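Local coordinates for methyltransferase domain-containing protein (Pyrococcus horikoshii, PDB 1VE3) that binds S-adenosylmethionine and is probably a methyltransferase that uses it as methyl donor, though its substrate is not known, at residues L43-G48 and V107-S112. Sequence-based numbering, arbitrary orientation.
Sequences LDLACG and VIFIDS. With SAM (S-adenosylmethionine), chain C.
D44 and I108 meet obliquely on one face of a parallel strand pair, the CG1-CD1 branch of the isoleucine lying over the flat face of the aspartate carboxylate: OD1 lies 3.6 Å from I108 CG1, and CD1 stands above D44 CG. I108 presents this branch because CG1 sits between its backbone N and carbonyl carbon (chi1 64°). On the other face L43 and V107 run side by side, L43 CB touching V107 CG2 at 3.9 Å. F109 has CG anti to its backbone N (chi1 -172°), which stands the ring out from the sheet with a lean toward the strand's C-terminal end; L45 O meets its edge in plane, 3.5 Å from CD1, and A46 CB lies near CE1.

Two backbone bonds set the register, I108 N to L43 O (2.8 Å) and L45 N to I108 O (3.0 Å). Beyond them the strands part, and a water bridges the gap, hydrogen-bonded to D44 OD1 and L45 O and accepting from I110 N. The amino group of S-adenosylmethionine then spans the C-terminal ends of the two strands, its N donating to A46 O (2.7 Å) and I110 O. S112 OG also donates to I110 O, from above the carbonyl plane, while touching A46 CB at 3.6 Å.

Cofactor binding at the C-terminal ends of adjacent parallel strands is characteristic of Rossmann-fold methyltransferases. Strands 41-45 and 104-110 are neighbours within the mixed sheet, between 62-67 and 136-143. Helix 51-58 covers the D44 and I108 face, its S53 bonding D44 OD2, while helix 118-131 packs on L45, V107 and F109.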
ATOM      1  N   LEU A  43      19.339  -9.812   8.262  1.00 36.23           N
ATOM      2  CA  LEU A  43      18.609  -9.927   9.520  1.00 35.67           C
ATOM      3  C   LEU A  43      17.555  -8.818   9.577  1.00 35.94           C
ATOM      4  O   LEU A  43      17.886  -7.629   9.539  1.00 35.18           O
ATOM      5  CB  LEU A  43      19.548  -9.792  10.721  1.00 32.26           C
ATOM      6  CG  LEU A  43      18.811  -9.670  12.067  1.00 34.37           C
ATOM      7  CD1 LEU A  43      18.090 -10.968  12.365  1.00 34.09           C
ATOM      8  CD2 LEU A  43      19.795  -9.337  13.191  1.00 33.62           C
ATOM      9  N   ASP A  44      16.287  -9.212   9.650  1.00 35.80           N
ATOM     10  CA  ASP A  44      15.188  -8.252   9.727  1.00 36.01           C
ATOM     11  C   ASP A  44      14.874  -8.071  11.216  1.00 34.22           C
ATOM     12  O   ASP A  44      14.053  -8.793  11.782  1.00 34.80           O
ATOM     13  CB  ASP A  44      13.953  -8.791   8.986  1.00 35.32           C
ATOM     14  CG  ASP A  44      12.887  -7.729   8.778  1.00 36.74           C
ATOM     15  OD1 ASP A  44      13.007  -6.638   9.373  1.00 34.52           O
ATOM     16  OD2 ASP A  44      11.922  -7.983   8.021  1.00 38.19           O
ATOM     17  N   LEU A  45      15.538  -7.107  11.841  1.00 32.63           N
ATOM     18  CA  LEU A  45      15.359  -6.852  13.265  1.00 31.13           C
ATOM     19  C   LEU A  45      14.041  -6.119  13.526  1.00 29.89           C
ATOM     20  O   LEU A  45      13.793  -5.036  12.972  1.00 30.45           O
ATOM     21  CB  LEU A  45      16.555  -6.051  13.792  1.00 29.93           C
ATOM     22  CG  LEU A  45      16.787  -6.067  15.306  1.00 28.82           C
ATOM     23  CD1 LEU A  45      16.762  -7.500  15.821  1.00 29.56           C
ATOM     24  CD2 LEU A  45      18.120  -5.413  15.614  1.00 30.58           C
ATOM     25  N   ALA A  46      13.212  -6.707  14.387  1.00 27.34           N
ATOM     26  CA  ALA A  46      11.887  -6.162  14.693  1.00 27.19           C
ATOM     27  C   ALA A  46      11.128  -6.223  13.359  1.00 26.80           C
ATOM     28  O   ALA A  46      10.662  -5.204  12.848  1.00 22.88           O
ATOM     29  CB  ALA A  46      12.001  -4.705  15.196  1.00 23.68           C
ATOM     30  N   CYS A  47      11.024  -7.436  12.808  1.00 26.92           N
ATOM     31  CA  CYS A  47      10.382  -7.671  11.508  1.00 28.72           C
ATOM     32  C   CYS A  47       8.863  -7.529  11.409  1.00 28.00           C
ATOM     33  O   CYS A  47       8.319  -7.487  10.302  1.00 26.10           O
ATOM     34  CB  CYS A  47      10.765  -9.060  10.988  1.00 28.67           C
ATOM     35  SG  CYS A  47      10.237 -10.417  12.065  1.00 31.67           S
ATOM     36  N   GLY A  48       8.175  -7.463  12.540  1.00 27.55           N
ATOM     37  CA  GLY A  48       6.730  -7.342  12.483  1.00 28.10           C
ATOM     38  C   GLY A  48       6.146  -8.589  11.845  1.00 29.84           C
ATOM     39  O   GLY A  48       6.482  -9.707  12.244  1.00 31.43           O
ATOM     40  N   VAL A 107      21.542  -5.989   8.036  1.00 32.67           N
ATOM     41  CA  VAL A 107      20.617  -5.953   9.148  1.00 31.85           C
ATOM     42  C   VAL A 107      19.731  -4.762   8.845  1.00 31.43           C
ATOM     43  O   VAL A 107      20.218  -3.636   8.771  1.00 33.10           O
ATOM     44  CB  VAL A 107      21.341  -5.710  10.488  1.00 32.15           C
ATOM     45  CG1 VAL A 107      20.328  -5.423  11.579  1.00 30.18           C
ATOM     46  CG2 VAL A 107      22.178  -6.926  10.852  1.00 31.29           C
ATOM     47  N   ILE A 108      18.442  -5.006   8.627  1.00 31.96           N
ATOM     48  CA  ILE A 108      17.516  -3.915   8.346  1.00 31.14           C
ATOM     49  C   ILE A 108      16.668  -3.687   9.583  1.00 29.16           C
ATOM     50  O   ILE A 108      16.303  -4.633  10.289  1.00 28.34           O
ATOM     51  CB  ILE A 108      16.621  -4.216   7.118  1.00 31.35           C
ATOM     52  CG1 ILE A 108      15.717  -5.422   7.394  1.00 32.36           C
ATOM     53  CG2 ILE A 108      17.503  -4.483   5.911  1.00 32.62           C
ATOM     54  CD1 ILE A 108      14.759  -5.748   6.251  1.00 32.36           C
ATOM     55  N   PHE A 109      16.368  -2.418   9.837  1.00 29.40           N
ATOM     56  CA  PHE A 109      15.628  -1.989  11.020  1.00 29.30           C
ATOM     57  C   PHE A 109      14.688  -0.876  10.541  1.00 30.24           C
ATOM     58  O   PHE A 109      15.099   0.281  10.355  1.00 28.35           O
ATOM     59  CB  PHE A 109      16.661  -1.485  12.042  1.00 29.13           C
ATOM     60  CG  PHE A 109      16.107  -1.166  13.396  1.00 27.89           C
ATOM     61  CD1 PHE A 109      15.302  -2.073  14.072  1.00 27.66           C
ATOM     62  CD2 PHE A 109      16.458   0.021  14.029  1.00 29.37           C
ATOM     63  CE1 PHE A 109      14.853  -1.805  15.360  1.00 28.64           C
ATOM     64  CE2 PHE A 109      16.016   0.302  15.322  1.00 27.69           C
ATOM     65  CZ  PHE A 109      15.214  -0.615  15.988  1.00 30.08           C
ATOM     66  N   ILE A 110      13.423  -1.238  10.344  1.00 29.51           N
ATOM     67  CA  ILE A 110      12.439  -0.306   9.811  1.00 30.74           C
ATOM     68  C   ILE A 110      11.278   0.098  10.723  1.00 30.38           C
ATOM     69  O   ILE A 110      10.668  -0.743  11.370  1.00 30.68           O
ATOM     70  CB  ILE A 110      11.858  -0.885   8.489  1.00 29.05           C
ATOM     71  CG1 ILE A 110      12.998  -1.079   7.478  1.00 30.97           C
ATOM     72  CG2 ILE A 110      10.770   0.027   7.941  1.00 28.52           C
ATOM     73  CD1 ILE A 110      12.573  -1.705   6.159  1.00 36.18           C
ATOM     74  N   ASP A 111      10.978   1.397  10.749  1.00 32.12           N
ATOM     75  CA  ASP A 111       9.873   1.945  11.542  1.00 31.92           C
ATOM     76  C   ASP A 111       9.715   1.302  12.917  1.00 31.00           C
ATOM     77  O   ASP A 111       8.618   0.869  13.258  1.00 29.72           O
ATOM     78  CB  ASP A 111       8.539   1.764  10.794  1.00 34.94           C
ATOM     79  CG  ASP A 111       8.401   2.661   9.574  1.00 39.31           C
ATOM     80  OD1 ASP A 111       8.618   3.885   9.704  1.00 42.64           O
ATOM     81  OD2 ASP A 111       8.049   2.143   8.481  1.00 40.19           O
ATOM     82  N   SER A 112      10.770   1.248  13.722  1.00 28.38           N
ATOM     83  CA  SER A 112      10.631   0.605  15.029  1.00 28.98           C
ATOM     84  C   SER A 112      11.175   1.336  16.247  1.00 27.85           C
ATOM     85  O   SER A 112      10.934   0.897  17.371  1.00 28.09           O
ATOM     86  CB  SER A 112      11.265  -0.792  14.997  1.00 28.61           C
ATOM     87  OG  SER A 112      10.664  -1.607  14.012  1.00 30.20           O
TER
HETATM   88  N   SAM C 302       9.993  -3.722  10.702  1.00 30.04           N
HETATM   89  CA  SAM C 302       8.508  -3.803  10.822  1.00 31.39           C
HETATM   90  C   SAM C 302       7.866  -3.297   9.532  1.00 32.52           C
HETATM   91  O   SAM C 302       6.861  -3.882   9.109  1.00 33.99           O
HETATM   92  OXT SAM C 302       8.432  -2.292   8.999  1.00 30.23           O
HETATM   93  CB  SAM C 302       8.089  -2.929  11.959  1.00 31.94           C
HETATM   94  CG  SAM C 302       6.827  -3.313  12.556  1.00 30.17           C
HETATM   95  SD  SAM C 302       6.286  -2.248  13.952  1.00 30.17           S
HETATM   96  CE  SAM C 302       6.095  -0.705  13.317  1.00 27.33           C
HETATM   97  C5' SAM C 302       7.609  -2.371  15.165  1.00 25.73           C
HETATM   98  C4' SAM C 302       7.952  -3.839  15.743  1.00 23.98           C
HETATM   99  O4' SAM C 302       9.059  -3.734  16.704  1.00 23.29           O
HETATM  100  C3' SAM C 302       6.838  -4.440  16.588  1.00 23.85           C
HETATM  101  O3' SAM C 302       6.465  -5.572  15.656  1.00 27.01           O
HETATM  102  C2' SAM C 302       7.396  -5.084  17.810  1.00 24.95           C
HETATM  103  O2' SAM C 302       6.992  -6.326  18.295  1.00 26.57           O
HETATM  104  C1' SAM C 302       8.931  -4.875  17.526  1.00 22.86           C
HETATM  105  N9  SAM C 302       9.719  -4.728  18.755  1.00 25.14           N
HETATM  106  C8  SAM C 302       9.589  -3.888  19.861  1.00 25.82           C
HETATM  107  N7  SAM C 302      10.515  -4.064  20.771  1.00 24.82           N
HETATM  108  C5  SAM C 302      11.297  -5.057  20.268  1.00 26.80           C
HETATM  109  C6  SAM C 302      12.494  -5.751  20.742  1.00 25.10           C
HETATM  110  N6  SAM C 302      13.076  -5.462  21.918  1.00 24.75           N
HETATM  111  N1  SAM C 302      13.070  -6.765  19.946  1.00 26.53           N
HETATM  112  C2  SAM C 302      12.504  -7.088  18.738  1.00 25.85           C
HETATM  113  N3  SAM C 302      11.394  -6.507  18.206  1.00 25.42           N
HETATM  114  C4  SAM C 302      10.825  -5.490  19.014  1.00 24.20           C
HETATM  115  O   HOH W   1      13.020  -4.178  10.629  1.00 35.27           O